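Local coordinates for phosphate transport system protein phoU (Streptococcus pneumoniae, PDB 2I0M) that probably takes part in regulating phosphate uptake and forms a zinc-binding, all-helical homodimer, at residues H10-S15 with I81-S86; L17-L22 with S88-M93; D6-E11 with A64-L69; A131-A136 with A198-R203; L77-S82 with P138-S143. All blocks are in the same frame, centred on the assembly; numbering follows the deposited sequence.

Interaction 1 (H10-S15 with I81-S86); sequences HELEQS and ISIMSS. With ZN (zinc ion), chain C.
Ile-83 meets helix 5-35 in an uneven way: one branch packs on a leucine side chain and the other ends on the backbone of a buried glutamate. CD1 of Ile-83 comes to 4.1 Å from CA of Glu-13. The carboxylate of Glu-13 turns away toward the 137-140 loop and packs on Phe-137, Pro-138 and His-140. The other branch carries most of the apolar contact. CG2 of Ile-83 lies 3.6 Å from CD2 of Leu-12. Leu-12 CD1 is also close, 4.0 Å from the same CG2 and 4.1 Å from CG1 of Ile-83. The two side chains pass alongside each other, pointing in opposite directions, with both methyls of Leu-12 on the isoleucine. In Ile-83, CG2 is anti to the backbone N and lies against Leu-12, while the CG1 branch (chi1 -63°) runs past Leu-12 to end on Glu-13. This is apolar core packing in the helical bundle of a PhoU protein. On the outer side of helix 5-35, NE2 of His-10 binds a zinc ion at 2.2 Å. Behind Ile-83, the hydroxyl of Ser-86 donates to Ser-82 O at 2.8 Å. The amide of Ser-86 reaches the same oxygen from the opposite face of its plane. Helix 39-66 closes one side, with Ile-59 and Cys-63 against Ile-83. Helix 177-209 covers Ser-82 and Ser-86, and Met-84 packs on Met-84 of the second subunit.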
# COMPACT_ATOMS: atom_id res chain seq x y z
N HIS A 10 24.21 -10.96 -3.33
CA HIS A 10 24.41 -10.82 -1.90
C HIS A 10 24.64 -9.36 -1.52
O HIS A 10 24.08 -8.88 -0.54
CB HIS A 10 25.59 -11.67 -1.43
CG HIS A 10 26.05 -11.32 -0.06
ND1 HIS A 10 25.38 -11.74 1.07
CD2 HIS A 10 27.05 -10.52 0.36
CE1 HIS A 10 25.97 -11.24 2.13
NE2 HIS A 10 26.99 -10.51 1.73
N GLU A 11 25.47 -8.66 -2.30
CA GLU A 11 25.70 -7.23 -2.10
C GLU A 11 24.45 -6.40 -2.33
O GLU A 11 24.21 -5.44 -1.61
CB GLU A 11 26.87 -6.74 -2.96
CG GLU A 11 28.23 -6.88 -2.27
CD GLU A 11 29.41 -6.97 -3.23
OE1 GLU A 11 30.51 -7.41 -2.79
OE2 GLU A 11 29.27 -6.61 -4.42
N LEU A 12 23.65 -6.78 -3.33
CA LEU A 12 22.34 -6.16 -3.56
C LEU A 12 21.41 -6.37 -2.36
O LEU A 12 20.69 -5.45 -1.96
CB LEU A 12 21.68 -6.71 -4.83
CG LEU A 12 20.63 -5.88 -5.58
CD1 LEU A 12 19.55 -6.79 -6.16
CD2 LEU A 12 19.98 -4.79 -4.74
N GLU A 13 21.41 -7.56 -1.79
CA GLU A 13 20.64 -7.79 -0.57
C GLU A 13 21.07 -6.88 0.60
O GLU A 13 20.23 -6.45 1.39
CB GLU A 13 20.73 -9.26 -0.16
CG GLU A 13 19.83 -9.60 1.02
CD GLU A 13 19.62 -11.09 1.15
OE1 GLU A 13 20.60 -11.83 1.37
OE2 GLU A 13 18.45 -11.52 1.03
N GLN A 14 22.37 -6.60 0.70
CA GLN A 14 22.86 -5.77 1.80
C GLN A 14 22.45 -4.31 1.63
O GLN A 14 22.15 -3.65 2.63
CB GLN A 14 24.39 -5.90 1.98
CG GLN A 14 24.84 -7.20 2.67
CD GLN A 14 24.24 -7.39 4.07
OE1 GLN A 14 23.61 -8.41 4.36
NE2 GLN A 14 24.44 -6.41 4.93
N SER A 15 22.46 -3.83 0.38
CA SER A 15 21.93 -2.50 0.06
C SER A 15 20.49 -2.35 0.53
O SER A 15 20.14 -1.34 1.14
CB SER A 15 21.98 -2.24 -1.46
OG SER A 15 23.31 -2.08 -1.91
N ILE A 81 13.61 -9.45 -8.50
CA ILE A 81 12.23 -8.95 -8.53
C ILE A 81 11.72 -8.66 -7.12
O ILE A 81 10.99 -7.70 -6.90
CB ILE A 81 11.27 -9.96 -9.24
CG1 ILE A 81 11.59 -10.06 -10.75
CG2 ILE A 81 9.79 -9.56 -9.03
CD1 ILE A 81 10.77 -11.13 -11.52
N SER A 82 12.13 -9.48 -6.16
CA SER A 82 11.75 -9.31 -4.76
C SER A 82 12.38 -8.07 -4.13
O SER A 82 11.75 -7.40 -3.33
CB SER A 82 12.12 -10.55 -3.95
OG SER A 82 11.43 -11.69 -4.44
N ILE A 83 13.63 -7.79 -4.47
CA ILE A 83 14.33 -6.60 -3.98
C ILE A 83 13.67 -5.33 -4.57
O ILE A 83 13.37 -4.39 -3.84
CB ILE A 83 15.84 -6.66 -4.31
CG1 ILE A 83 16.52 -7.85 -3.61
CG2 ILE A 83 16.50 -5.32 -4.02
CD1 ILE A 83 16.79 -7.74 -2.08
N MET A 84 13.41 -5.34 -5.88
CA MET A 84 12.79 -4.20 -6.56
C MET A 84 11.44 -3.86 -5.96
O MET A 84 11.16 -2.71 -5.65
CB MET A 84 12.61 -4.48 -8.05
CG MET A 84 13.89 -4.42 -8.85
SD MET A 84 13.58 -4.18 -10.62
CE MET A 84 14.86 -5.19 -11.32
N SER A 85 10.63 -4.89 -5.75
CA SER A 85 9.31 -4.75 -5.18
C SER A 85 9.36 -4.35 -3.71
O SER A 85 8.58 -3.53 -3.26
CB SER A 85 8.54 -6.06 -5.37
OG SER A 85 7.62 -6.26 -4.31
N SER A 86 10.28 -4.93 -2.95
CA SER A 86 10.36 -4.67 -1.53
C SER A 86 10.98 -3.31 -1.18
O SER A 86 10.63 -2.70 -0.17
CB SER A 86 11.13 -5.80 -0.81
OG SER A 86 10.44 -7.04 -0.87
ZN ZN C . 28.56 -9.59 2.93

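Interaction 2 (L17-L22 with S88-M93); sequences LGLGQL and SDLERM. With ZN (zinc ion), chain D.
Leu-90 pushes its side chain straight onto the backbone of Gly-20, and this is the tight part of the contact. CD2 of Leu-90 lies 3.5 Å from N of Gly-20 and 3.6 Å from its CA. CG of Leu-90 is 3.9 Å from the same CA. The glycine has no side chain, and the helices come close here: the CA atoms of Gly-20 and Leu-90 are 6.5 Å apart. Leu-19 completes the seat. Its CB lies 3.9 Å from CD2 of Leu-90, and its CD1 is 4.0 Å from that methyl. The two leucines run past each other in opposite directions. The other side of helix 5-35 is loose by comparison: Gln-21 points away from helix 74-105, and it and Gly-18 are exposed to solvent. On the far side of helix 74-105, Glu-91 holds a zinc ion with both carboxylate oxygens, OE2 at 2.3 Å and OE1 at 2.6 Å. Its chain bends at chi2 (46°) and leads off from helix 5-35. Asp-95 and Asp-214 of the second subunit bind the same zinc. Helices 5-35, 39-66 and 74-105 run up, down and up, with an acidic metal site alongside, as in the PhoU family.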
# COMPACT_ATOMS: atom_id res chain seq x y z
N LEU A 17 18.78 -4.28 2.86
CA LEU A 17 18.74 -4.29 4.34
C LEU A 17 19.19 -2.95 4.96
O LEU A 17 18.57 -2.48 5.93
CB LEU A 17 19.56 -5.46 4.93
CG LEU A 17 19.16 -6.85 4.43
CD1 LEU A 17 20.10 -7.88 5.03
CD2 LEU A 17 17.74 -7.19 4.77
N GLY A 18 20.24 -2.36 4.38
CA GLY A 18 20.65 -0.98 4.70
C GLY A 18 19.48 -0.01 4.61
O GLY A 18 19.22 0.74 5.55
N LEU A 19 18.75 -0.04 3.49
CA LEU A 19 17.56 0.77 3.33
C LEU A 19 16.53 0.48 4.42
O LEU A 19 15.96 1.39 4.99
CB LEU A 19 16.91 0.54 1.97
CG LEU A 19 16.46 1.72 1.09
CD1 LEU A 19 15.27 1.34 0.15
CD2 LEU A 19 16.22 3.06 1.86
N GLY A 20 16.29 -0.81 4.68
CA GLY A 20 15.33 -1.26 5.69
C GLY A 20 15.72 -0.88 7.10
O GLY A 20 14.86 -0.55 7.92
N GLN A 21 17.01 -0.97 7.41
CA GLN A 21 17.54 -0.45 8.67
C GLN A 21 17.34 1.08 8.78
O GLN A 21 16.98 1.59 9.83
CB GLN A 21 19.01 -0.82 8.80
CG GLN A 21 19.63 -0.49 10.13
CD GLN A 21 18.96 -1.23 11.29
OE1 GLN A 21 18.81 -0.66 12.38
NE2 GLN A 21 18.57 -2.49 11.07
N LEU A 22 17.57 1.80 7.68
CA LEU A 22 17.28 3.22 7.66
C LEU A 22 15.79 3.49 7.97
O LEU A 22 15.50 4.35 8.80
CB LEU A 22 17.71 3.88 6.34
CG LEU A 22 17.49 5.39 6.20
CD1 LEU A 22 18.18 6.17 7.32
CD2 LEU A 22 17.93 5.91 4.82
N SER A 88 10.63 -0.51 -2.82
CA SER A 88 9.44 0.33 -2.99
C SER A 88 8.45 0.35 -1.80
O SER A 88 7.95 1.41 -1.42
CB SER A 88 8.70 -0.10 -4.25
OG SER A 88 7.47 0.57 -4.36
N ASP A 89 8.14 -0.82 -1.26
CA ASP A 89 7.30 -0.92 -0.07
C ASP A 89 7.97 -0.21 1.12
O ASP A 89 7.31 0.40 1.97
CB ASP A 89 7.07 -2.40 0.30
CG ASP A 89 6.08 -3.11 -0.63
OD1 ASP A 89 5.36 -2.44 -1.39
OD2 ASP A 89 6.00 -4.35 -0.57
N LEU A 90 9.30 -0.29 1.14
CA LEU A 90 10.11 0.31 2.16
C LEU A 90 10.05 1.84 2.05
O LEU A 90 9.86 2.51 3.07
CB LEU A 90 11.54 -0.23 2.03
CG LEU A 90 12.38 -0.85 3.15
CD1 LEU A 90 11.64 -1.89 4.06
CD2 LEU A 90 13.60 -1.48 2.49
N GLU A 91 10.17 2.41 0.85
CA GLU A 91 9.98 3.87 0.77
C GLU A 91 8.57 4.36 1.08
O GLU A 91 8.40 5.49 1.51
CB GLU A 91 10.74 4.58 -0.41
CG GLU A 91 10.07 5.16 -1.63
CD GLU A 91 8.82 6.00 -1.41
OE1 GLU A 91 7.73 5.39 -1.34
OE2 GLU A 91 8.91 7.26 -1.39
N ARG A 92 7.58 3.48 0.91
CA ARG A 92 6.21 3.84 1.31
C ARG A 92 6.07 3.76 2.83
O ARG A 92 5.45 4.62 3.45
CB ARG A 92 5.17 3.02 0.56
CG ARG A 92 5.16 3.37 -0.94
CD ARG A 92 4.28 2.47 -1.73
NE ARG A 92 4.39 2.70 -3.17
CZ ARG A 92 3.78 1.96 -4.09
NH1 ARG A 92 3.01 0.93 -3.71
NH2 ARG A 92 3.92 2.25 -5.39
N MET A 93 6.69 2.75 3.43
CA MET A 93 6.86 2.69 4.90
C MET A 93 7.47 3.99 5.44
O MET A 93 6.86 4.66 6.29
CB MET A 93 7.68 1.47 5.29
CG MET A 93 6.89 0.16 5.02
SD MET A 93 7.84 -1.36 5.11
CE MET A 93 8.34 -1.22 6.80
ZN ZN D . 6.70 7.73 -1.71

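Interaction 3 (D6-E11 with A64-L69); sequences DLELHE and ARLLAL. With ZN (zinc ion), chain C.
Glu-8 touches Leu-66 with CG, the carbon behind its flat carboxylate, and neither the faces nor the edges of the carboxylate meet the leucine. The other flat group nearby is the guanidinium of Arg-65. It stops short of the acid: NH1 of Arg-65 is 4.8 Å from OE2 of Glu-8, so the opposite charges are near but not in contact. The contact lies in a helical bundle of the PhoU fold, where the start of helix 5-35 packs on residues 64-66 of helix 39-66. Leu-66 points at helix 5-35. Both its methyls reach Glu-8, and CD1 also reaches Leu-9. CD2 of Leu-66 lies 3.5 Å from CG of Glu-8, and CD1 of Leu-66 is 3.9 Å from that same carbon. The two side chains cross obliquely. In Glu-8 the CG is anti to the backbone N (chi1 -152°) and the chain then bends at chi2 (79°). The methylene part thus lies over the leucine while the carboxylate leads off to the partly exposed side. There, OE1 of Glu-8 comes near OE2 of Glu-11, one turn on. Both are acceptors, so the pair is not a bond. It may favour a proton on one of them, unless charge from nearby basic groups offsets it. Leu-9 lies on the buried side and also packs against Asp-76 of helix 74-105. Next to Leu-66, Leu-67 packs on Leu-77 and Val-80 of helix 74-105 and on Leu-67 of the second subunit. The other apolar touch across the two helices is CD2 of Leu-9 on CD1 of Leu-66, at 3.8 Å.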
# COMPACT_ATOMS: atom_id res chain seq x y z
N ASP A 6 26.61 -14.28 -7.70
CA ASP A 6 26.12 -14.61 -6.36
C ASP A 6 26.61 -13.62 -5.30
O ASP A 6 25.86 -13.27 -4.38
CB ASP A 6 26.53 -16.03 -5.96
CG ASP A 6 25.68 -17.10 -6.64
OD1 ASP A 6 24.57 -16.77 -7.12
OD2 ASP A 6 26.14 -18.27 -6.68
N LEU A 7 27.87 -13.18 -5.44
CA LEU A 7 28.43 -12.13 -4.59
C LEU A 7 27.75 -10.78 -4.84
O LEU A 7 27.49 -10.02 -3.91
CB LEU A 7 29.96 -12.04 -4.78
CG LEU A 7 30.80 -11.14 -3.87
CD1 LEU A 7 30.52 -11.38 -2.38
CD2 LEU A 7 32.29 -11.32 -4.17
N GLU A 8 27.46 -10.51 -6.11
CA GLU A 8 26.72 -9.31 -6.53
C GLU A 8 25.28 -9.26 -6.00
O GLU A 8 24.81 -8.21 -5.54
CB GLU A 8 26.69 -9.25 -8.05
CG GLU A 8 26.59 -7.84 -8.61
CD GLU A 8 27.91 -7.12 -8.58
OE1 GLU A 8 28.33 -6.69 -7.48
OE2 GLU A 8 28.52 -6.99 -9.66
N LEU A 9 24.58 -10.39 -6.06
CA LEU A 9 23.24 -10.51 -5.49
C LEU A 9 23.28 -10.28 -3.99
O LEU A 9 22.49 -9.51 -3.45
CB LEU A 9 22.63 -11.88 -5.80
CG LEU A 9 22.34 -12.21 -7.26
CD1 LEU A 9 21.42 -13.42 -7.36
CD2 LEU A 9 21.75 -11.02 -7.97
N HIS A 10 24.21 -10.96 -3.33
CA HIS A 10 24.41 -10.82 -1.90
C HIS A 10 24.64 -9.36 -1.52
O HIS A 10 24.08 -8.88 -0.54
CB HIS A 10 25.59 -11.67 -1.43
CG HIS A 10 26.05 -11.32 -0.06
ND1 HIS A 10 25.38 -11.74 1.07
CD2 HIS A 10 27.05 -10.52 0.36
CE1 HIS A 10 25.97 -11.24 2.13
NE2 HIS A 10 26.99 -10.51 1.73
N GLU A 11 25.47 -8.66 -2.30
CA GLU A 11 25.70 -7.23 -2.10
C GLU A 11 24.45 -6.40 -2.33
O GLU A 11 24.21 -5.44 -1.61
CB GLU A 11 26.87 -6.74 -2.96
CG GLU A 11 28.23 -6.88 -2.27
CD GLU A 11 29.41 -6.97 -3.23
OE1 GLU A 11 30.51 -7.41 -2.79
OE2 GLU A 11 29.27 -6.61 -4.42
N ALA A 64 17.85 -3.34 -11.95
CA ALA A 64 17.55 -3.28 -13.39
C ALA A 64 18.76 -3.61 -14.25
O ALA A 64 18.65 -4.35 -15.22
CB ALA A 64 16.97 -1.92 -13.77
N ARG A 65 19.93 -3.09 -13.88
CA ARG A 65 21.15 -3.39 -14.60
C ARG A 65 21.68 -4.80 -14.30
O ARG A 65 22.41 -5.37 -15.13
CB ARG A 65 22.24 -2.35 -14.31
CG ARG A 65 23.03 -2.64 -13.06
CD ARG A 65 24.49 -2.25 -13.21
NE ARG A 65 25.28 -2.80 -12.11
CZ ARG A 65 25.49 -2.18 -10.95
NH1 ARG A 65 26.22 -2.77 -10.01
NH2 ARG A 65 24.98 -0.98 -10.73
N LEU A 66 21.35 -5.36 -13.14
CA LEU A 66 21.90 -6.68 -12.79
C LEU A 66 21.35 -7.80 -13.64
O LEU A 66 22.06 -8.75 -13.95
CB LEU A 66 21.72 -7.02 -11.31
CG LEU A 66 22.97 -6.86 -10.43
CD1 LEU A 66 22.73 -7.48 -9.06
CD2 LEU A 66 24.19 -7.47 -11.10
N LEU A 67 20.09 -7.66 -14.04
CA LEU A 67 19.48 -8.64 -14.92
C LEU A 67 20.33 -8.89 -16.19
O LEU A 67 20.36 -10.02 -16.70
CB LEU A 67 18.05 -8.23 -15.27
CG LEU A 67 16.88 -8.44 -14.28
CD1 LEU A 67 17.15 -9.53 -13.25
CD2 LEU A 67 16.46 -7.16 -13.61
N ALA A 68 21.02 -7.85 -16.68
CA ALA A 68 21.81 -7.96 -17.92
C ALA A 68 23.23 -8.54 -17.73
O ALA A 68 23.55 -9.56 -18.33
CB ALA A 68 21.85 -6.63 -18.70
N LEU A 69 24.05 -7.88 -16.91
CA LEU A 69 25.41 -8.35 -16.62
C LEU A 69 25.42 -9.75 -16.01
O LEU A 69 24.55 -10.10 -15.22
CB LEU A 69 26.13 -7.38 -15.67
CG LEU A 69 26.82 -6.12 -16.20
CD1 LEU A 69 25.82 -4.99 -16.47
CD2 LEU A 69 27.89 -5.65 -15.22
ZN ZN C . 28.56 -9.59 2.93

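Interaction 4 (A131-A136 with A198-R203); sequences ADLLVA and ANICER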
# COMPACT_ATOMS: atom_id res chain seq x y z
N ALA A 131 11.94 -5.16 12.51
CA ALA A 131 13.22 -5.66 13.01
C ALA A 131 13.33 -7.17 12.81
O ALA A 131 14.38 -7.69 12.40
CB ALA A 131 13.40 -5.30 14.48
N ASP A 132 12.25 -7.88 13.10
CA ASP A 132 12.15 -9.31 12.80
C ASP A 132 12.32 -9.60 11.31
O ASP A 132 13.12 -10.46 10.93
CB ASP A 132 10.82 -9.89 13.31
CG ASP A 132 10.76 -9.96 14.85
OD1 ASP A 132 11.78 -9.76 15.55
OD2 ASP A 132 9.65 -10.22 15.36
N LEU A 133 11.63 -8.85 10.47
CA LEU A 133 11.72 -9.00 9.02
C LEU A 133 13.15 -8.84 8.52
O LEU A 133 13.63 -9.67 7.76
CB LEU A 133 10.78 -8.02 8.30
CG LEU A 133 10.85 -7.99 6.76
CD1 LEU A 133 10.48 -9.37 6.15
CD2 LEU A 133 9.98 -6.90 6.17
N LEU A 134 13.84 -7.80 8.96
CA LEU A 134 15.23 -7.56 8.58
C LEU A 134 16.20 -8.69 8.94
O LEU A 134 17.10 -8.99 8.17
CB LEU A 134 15.75 -6.21 9.09
CG LEU A 134 14.93 -5.02 8.58
CD1 LEU A 134 15.61 -3.72 8.94
CD2 LEU A 134 14.67 -5.07 7.07
N VAL A 135 16.01 -9.31 10.11
CA VAL A 135 16.77 -10.52 10.48
C VAL A 135 16.34 -11.73 9.64
O VAL A 135 17.18 -12.50 9.16
CB VAL A 135 16.62 -10.85 11.99
CG1 VAL A 135 17.34 -12.15 12.35
CG2 VAL A 135 17.13 -9.70 12.87
N ALA A 136 15.02 -11.91 9.47
CA ALA A 136 14.48 -13.04 8.71
C ALA A 136 14.80 -13.02 7.21
O ALA A 136 14.95 -14.06 6.60
CB ALA A 136 12.97 -13.13 8.92
N ALA A 198 3.92 -6.78 5.82
CA ALA A 198 3.22 -8.00 5.46
C ALA A 198 3.37 -8.30 3.96
O ALA A 198 3.62 -9.44 3.58
CB ALA A 198 1.72 -7.89 5.84
N ASN A 199 3.21 -7.28 3.13
CA ASN A 199 3.56 -7.34 1.73
C ASN A 199 5.00 -7.82 1.46
O ASN A 199 5.21 -8.59 0.53
CB ASN A 199 3.30 -5.99 1.05
CG ASN A 199 1.80 -5.70 0.83
OD1 ASN A 199 1.37 -4.54 0.80
ND2 ASN A 199 1.02 -6.76 0.65
N ILE A 200 5.98 -7.41 2.26
CA ILE A 200 7.36 -7.83 2.01
C ILE A 200 7.52 -9.29 2.39
O ILE A 200 8.18 -10.06 1.69
CB ILE A 200 8.42 -6.93 2.71
CG1 ILE A 200 8.30 -5.48 2.24
CG2 ILE A 200 9.83 -7.45 2.43
CD1 ILE A 200 9.11 -4.49 3.05
N CYS A 201 6.84 -9.68 3.47
CA CYS A 201 6.67 -11.07 3.88
C CYS A 201 6.14 -12.00 2.79
O CYS A 201 6.70 -13.06 2.57
CB CYS A 201 5.81 -11.15 5.15
SG CYS A 201 6.62 -10.48 6.64
N GLU A 202 5.06 -11.60 2.11
CA GLU A 202 4.49 -12.38 0.99
C GLU A 202 5.47 -12.54 -0.17
O GLU A 202 5.55 -13.60 -0.78
CB GLU A 202 3.20 -11.74 0.47
CG GLU A 202 2.09 -11.62 1.50
CD GLU A 202 0.79 -11.08 0.91
OE1 GLU A 202 -0.25 -11.75 1.05
OE2 GLU A 202 0.81 -9.98 0.31
N ARG A 203 6.20 -11.48 -0.48
CA ARG A 203 7.27 -11.50 -1.48
C ARG A 203 8.35 -12.53 -1.12
O ARG A 203 8.92 -13.18 -1.99
CB ARG A 203 7.92 -10.10 -1.55
CG ARG A 203 8.64 -9.79 -2.84
CD ARG A 203 7.68 -9.28 -3.94
NE ARG A 203 7.47 -10.31 -4.95
CZ ARG A 203 6.89 -10.12 -6.14
NH1 ARG A 203 6.46 -8.92 -6.51
NH2 ARG A 203 6.77 -11.15 -6.96
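Leu-133 reaches from helix 117-136 to helix 177-209, in the buried core of the PhoU helical bundle, and sets its two methyls on two successive residues, Ile-200 and Cys-201. The CA atoms of Leu-133 and Cys-201 are 7.5 Å apart. From CB the side chain extends to CG, which stands anti to the backbone N (chi1 175°). CB and CG serve as the stem, and the fork at CG does the touching. The CD2 branch goes to Ile-200. It lies 3.8 Å from CG2 of Ile-200 and 3.8 Å from CB of Ile-200. CD1 of Ile-200 adds a third touch, 4.0 Å from the same CD2. The two side chains cross at about a right angle. The CD1 branch goes to the sulfur: CD1 of Leu-133 is 4.0 Å from SG of Cys-201. Leu-133 also packs on Ile-197 and Leu-204, one turn before and after this pair on helix 177-209. On another side of helix 177-209, Asn-199 ND2 donates to Glu-202 OE2 at 3.2 Å. The bond is bent (141° at the hydrogen). The oxygen lies in the amide plane of Asn-199, while the donor meets it on the anti side, out of the carboxylate plane. Arg-203 turns toward the dimer interface, where it forms a salt bridge to Glu-60 of the second subunit. Across the two segments the chemistry is wholly apolar. The sulfur serves as a large, polarisable contact surface. Cohesion here is consistent with burial and van der Waals packing, with the polar and charged side chains placed on other sides.

Interaction 5 (L77-S82 with P138-S143); sequences LRFVIS and PLHQAS
Phe-79 belongs to the regular helix 74-105, whereas His-140 sits in the turn that leads into helix 142-150. His-140 has a left-handed backbone conformation (phi 60°, psi 23°). The next residue, Gln-141, is the N-cap of that helix. The backbones stay well apart, 9.7 Å between the CA atoms of Phe-79 and His-140, and two rings bridge the gap. CE1 of His-140 comes to 3.9 Å from CE1 of Phe-79, at the edge of the phenyl ring and near its plane. NE2 of His-140 is 4.2 Å from the same carbon. The ring centroids are 5.9 Å apart and the planes are oblique, turned by 69°. Phe-79 gets there with CG anti to its own N, which carries the ring out toward the turn. The imidazole also meets its own loop. The carbonyl O of Pro-138 stands over the centre of one face, and ND1 makes a weak hydrogen bond to Phe-137 O. The contact is small and partly buried. It links helix 74-105 of one PhoU domain to the loop between helices 117-136 and 142-150 of the other. Helix 5-35 lies against both rings through Glu-13. Helix 177-209 also joins the two segments: Leu-207 packs on His-140 and its carbonyl accepts from Arg-78 NH2, while Glu-208 accepts from the amide of Ala-142 at the start of helix 142-150.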
# COMPACT_ATOMS: atom_id res chain seq x y z
N LEU A 77 16.06 -14.68 -10.45
CA LEU A 77 15.13 -13.79 -11.09
C LEU A 77 14.08 -13.36 -10.08
O LEU A 77 13.80 -12.17 -9.92
CB LEU A 77 14.48 -14.52 -12.27
CG LEU A 77 13.91 -13.71 -13.42
CD1 LEU A 77 12.39 -13.58 -13.26
CD2 LEU A 77 14.60 -12.36 -13.56
N ARG A 78 13.53 -14.34 -9.37
CA ARG A 78 12.61 -14.10 -8.27
C ARG A 78 13.25 -13.21 -7.23
O ARG A 78 12.58 -12.41 -6.59
CB ARG A 78 12.17 -15.43 -7.64
CG ARG A 78 11.55 -16.41 -8.64
CD ARG A 78 10.41 -17.21 -8.04
NE ARG A 78 10.85 -18.09 -6.96
CZ ARG A 78 11.31 -19.33 -7.12
NH1 ARG A 78 11.43 -19.85 -8.34
NH2 ARG A 78 11.67 -20.04 -6.07
N PHE A 79 14.56 -13.35 -7.07
CA PHE A 79 15.28 -12.60 -6.06
C PHE A 79 15.33 -11.12 -6.40
O PHE A 79 14.87 -10.32 -5.63
CB PHE A 79 16.70 -13.14 -5.82
CG PHE A 79 17.48 -12.32 -4.84
CD1 PHE A 79 17.32 -12.51 -3.47
CD2 PHE A 79 18.33 -11.31 -5.28
CE1 PHE A 79 18.02 -11.74 -2.56
CE2 PHE A 79 19.02 -10.53 -4.38
CZ PHE A 79 18.87 -10.75 -3.01
N VAL A 80 15.91 -10.78 -7.55
CA VAL A 80 16.02 -9.39 -7.99
C VAL A 80 14.63 -8.71 -8.05
O VAL A 80 14.49 -7.54 -7.67
CB VAL A 80 16.81 -9.30 -9.33
CG1 VAL A 80 16.78 -7.91 -9.90
CG2 VAL A 80 18.24 -9.75 -9.13
N ILE A 81 13.61 -9.45 -8.50
CA ILE A 81 12.23 -8.95 -8.53
C ILE A 81 11.72 -8.66 -7.12
O ILE A 81 10.99 -7.70 -6.90
CB ILE A 81 11.27 -9.96 -9.24
CG1 ILE A 81 11.59 -10.06 -10.75
CG2 ILE A 81 9.79 -9.56 -9.03
CD1 ILE A 81 10.77 -11.13 -11.52
N SER A 82 12.13 -9.48 -6.16
CA SER A 82 11.75 -9.31 -4.76
C SER A 82 12.38 -8.07 -4.13
O SER A 82 11.75 -7.40 -3.33
CB SER A 82 12.12 -10.55 -3.95
OG SER A 82 11.43 -11.69 -4.44
N PRO A 138 17.40 -12.27 5.00
CA PRO A 138 18.58 -13.00 4.46
C PRO A 138 18.48 -14.53 4.51
O PRO A 138 19.15 -15.22 3.74
CB PRO A 138 19.75 -12.55 5.36
CG PRO A 138 19.30 -11.31 5.98
CD PRO A 138 17.79 -11.34 6.07
N LEU A 139 17.66 -15.04 5.43
CA LEU A 139 17.40 -16.47 5.54
C LEU A 139 16.52 -17.00 4.42
O LEU A 139 16.61 -18.16 4.05
CB LEU A 139 16.83 -16.83 6.91
CG LEU A 139 17.81 -16.57 8.06
CD1 LEU A 139 17.10 -16.48 9.39
CD2 LEU A 139 18.94 -17.61 8.12
N HIS A 140 15.69 -16.13 3.84
CA HIS A 140 14.76 -16.53 2.78
C HIS A 140 13.76 -17.63 3.24
O HIS A 140 13.21 -18.36 2.42
CB HIS A 140 15.52 -16.99 1.52
CG HIS A 140 16.53 -16.00 1.01
ND1 HIS A 140 16.36 -14.63 1.12
CD2 HIS A 140 17.71 -16.18 0.37
CE1 HIS A 140 17.40 -14.02 0.58
NE2 HIS A 140 18.23 -14.94 0.12
N GLN A 141 13.55 -17.70 4.56
CA GLN A 141 12.65 -18.64 5.22
C GLN A 141 11.17 -18.19 5.10
O GLN A 141 10.75 -17.27 5.82
CB GLN A 141 13.01 -18.65 6.71
CG GLN A 141 13.08 -19.99 7.38
CD GLN A 141 14.48 -20.56 7.37
OE1 GLN A 141 15.12 -20.67 8.42
NE2 GLN A 141 14.96 -20.93 6.19
N ALA A 142 10.40 -18.83 4.22
CA ALA A 142 8.96 -18.55 4.10
C ALA A 142 8.22 -18.49 5.44
O ALA A 142 7.41 -17.59 5.67
CB ALA A 142 8.29 -19.57 3.17
N SER A 143 8.53 -19.42 6.33
CA SER A 143 7.82 -19.55 7.62
C SER A 143 8.04 -18.42 8.61
O SER A 143 7.11 -18.01 9.29
CB SER A 143 8.15 -20.88 8.27
OG SER A 143 7.97 -21.90 7.31

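Overall arrangement
Interactions 1 and 2 join the same two helices, 5-35 and 74-105, at successive levels, and both are buried and apolar. Interaction 3 lies further toward one end, where helix 39-66 is the partner and a glutamate with a partly exposed carboxylate replaces one of the apolar residues. Interaction 4 is the comparable buried apolar contact among the later helices. It meets interaction 2 where Leu-134 packs on Gly-20 and Ile-200 on Leu-90. Interaction 5 links the first and second PhoU domains through an aromatic pair at a loop, and is the smallest and least buried. Arg-203 of interaction 4 packs on Ser-82, which interactions 1 and 5 share.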